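Local coordinates for protein O-methyltransferase (Burkholderia thailandensis, PDB 3MCZ) that probably transfers a methyl group from S-adenosyl-L-methionine to an oxygen of its substrate, and probably works as a dimer, at residues 336-340 / 341-345. Residues are numbered along the deposited sequence; the frame is centred on the assembly and turned at random.
Sequences RSIGR and YTLLI
I338 and Y341 pair across the tight end of a two-residue beta hairpin, closed by a type II' turn with G339 (phi/psi 55/-120°) and R340 at its corners. It is the C-terminal hairpin of the Rossmann-like methyltransferase sheet, whose strand order 3-2-1-4-5-7-6 sets 341-347 between 281-288 and the edge strand 332-338. Both bonds of the closing pair are present: I338 N reaches Y341 O at 2.8 Å, and Y341 N reaches I338 O at 2.9 Å. At the next hydrogen-bonded pair, L343 N meets R336 O at 2.7 Å in a nearly straight bond, whereas the return bond from R336 N to L343 O is more bent.

From the Y341 CB, 3.4 Å from I338 O, the ring swings out beside the turn, CG lying anti to its own carbonyl carbon. There the R340 chain crosses it at a slant, guanidinium and ring planes 42° apart. CD1 meets R340 CG at 3.5 Å, CE1 runs on past R340 CG and CD, and OH hydrogen-bonds D256 OD1. The R340 guanidinium extends to I12, whose carbonyl oxygen takes a hydrogen bond from NH1. R336, I338 and Y341 pack against M167 and V170 of helix 150-172; on the same sheet face L343 lies against L174, while I338 CD1 rests 4.1 Å from L343 CB.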
# COMPACT_ATOMS: atom_id res chain seq x y z
N ARG A 336 14.39 -2.13 29.51
CA ARG A 336 14.64 -3.33 28.77
C ARG A 336 14.18 -3.06 27.33
O ARG A 336 13.06 -2.61 27.12
CB ARG A 336 13.83 -4.45 29.41
CG ARG A 336 13.77 -5.72 28.65
CD ARG A 336 15.10 -6.39 28.62
NE ARG A 336 15.00 -7.74 28.08
CZ ARG A 336 14.60 -8.79 28.78
NH1 ARG A 336 14.25 -8.69 30.06
NH2 ARG A 336 14.55 -9.96 28.16
N SER A 337 15.04 -3.36 26.36
CA SER A 337 14.68 -3.31 24.94
C SER A 337 14.03 -4.60 24.55
O SER A 337 14.59 -5.67 24.82
CB SER A 337 15.92 -3.17 24.05
OG SER A 337 16.42 -1.85 24.14
N ILE A 338 12.86 -4.52 23.91
CA ILE A 338 12.26 -5.67 23.28
C ILE A 338 12.00 -5.36 21.81
O ILE A 338 10.93 -4.87 21.44
CB ILE A 338 10.96 -6.11 23.99
CG1 ILE A 338 11.12 -6.01 25.51
CG2 ILE A 338 10.56 -7.53 23.49
CD1 ILE A 338 9.86 -6.28 26.28
N GLY A 339 12.97 -5.67 20.96
CA GLY A 339 12.93 -5.31 19.55
C GLY A 339 12.71 -3.79 19.40
O GLY A 339 13.48 -3.00 19.91
N ARG A 340 11.63 -3.40 18.75
CA ARG A 340 11.28 -1.99 18.54
C ARG A 340 10.59 -1.32 19.75
O ARG A 340 10.17 -0.14 19.66
CB ARG A 340 10.37 -1.88 17.31
CG ARG A 340 8.96 -2.44 17.49
CD ARG A 340 8.06 -2.18 16.25
NE ARG A 340 8.27 -3.13 15.15
CZ ARG A 340 7.90 -2.91 13.88
NH1 ARG A 340 8.13 -3.83 12.95
NH2 ARG A 340 7.33 -1.76 13.52
N TYR A 341 10.40 -2.08 20.82
CA TYR A 341 9.76 -1.62 22.04
C TYR A 341 10.76 -1.41 23.17
O TYR A 341 11.83 -2.03 23.22
CB TYR A 341 8.64 -2.61 22.44
CG TYR A 341 7.35 -2.42 21.70
CD1 TYR A 341 7.15 -2.96 20.43
CD2 TYR A 341 6.33 -1.70 22.27
CE1 TYR A 341 5.92 -2.75 19.74
CE2 TYR A 341 5.13 -1.50 21.61
CZ TYR A 341 4.94 -2.00 20.35
OH TYR A 341 3.70 -1.76 19.76
N THR A 342 10.41 -0.50 24.07
CA THR A 342 11.09 -0.33 25.34
C THR A 342 10.11 -0.68 26.46
O THR A 342 8.98 -0.19 26.50
CB THR A 342 11.60 1.13 25.52
OG1 THR A 342 12.53 1.45 24.46
CG2 THR A 342 12.30 1.37 26.90
N LEU A 343 10.59 -1.49 27.39
CA LEU A 343 9.92 -1.76 28.64
C LEU A 343 10.58 -0.91 29.73
O LEU A 343 11.80 -1.00 29.97
CB LEU A 343 9.98 -3.25 28.98
CG LEU A 343 9.28 -3.65 30.29
CD1 LEU A 343 7.74 -3.44 30.23
CD2 LEU A 343 9.61 -5.12 30.61
N LEU A 344 9.80 -0.01 30.29
CA LEU A 344 10.25 0.83 31.40
C LEU A 344 9.72 0.20 32.67
O LEU A 344 8.56 -0.24 32.72
CB LEU A 344 9.74 2.26 31.27
CG LEU A 344 10.24 3.05 30.05
CD1 LEU A 344 9.40 4.41 29.97
CD2 LEU A 344 11.73 3.32 30.14
N ILE A 345 10.59 0.14 33.68
CA ILE A 345 10.25 -0.47 34.95
C ILE A 345 10.50 0.59 36.02
O ILE A 345 11.64 0.93 36.35
CB ILE A 345 11.09 -1.77 35.18
CG1 ILE A 345 10.93 -2.78 34.02
CG2 ILE A 345 10.74 -2.48 36.53
CD1 ILE A 345 12.19 -2.89 33.09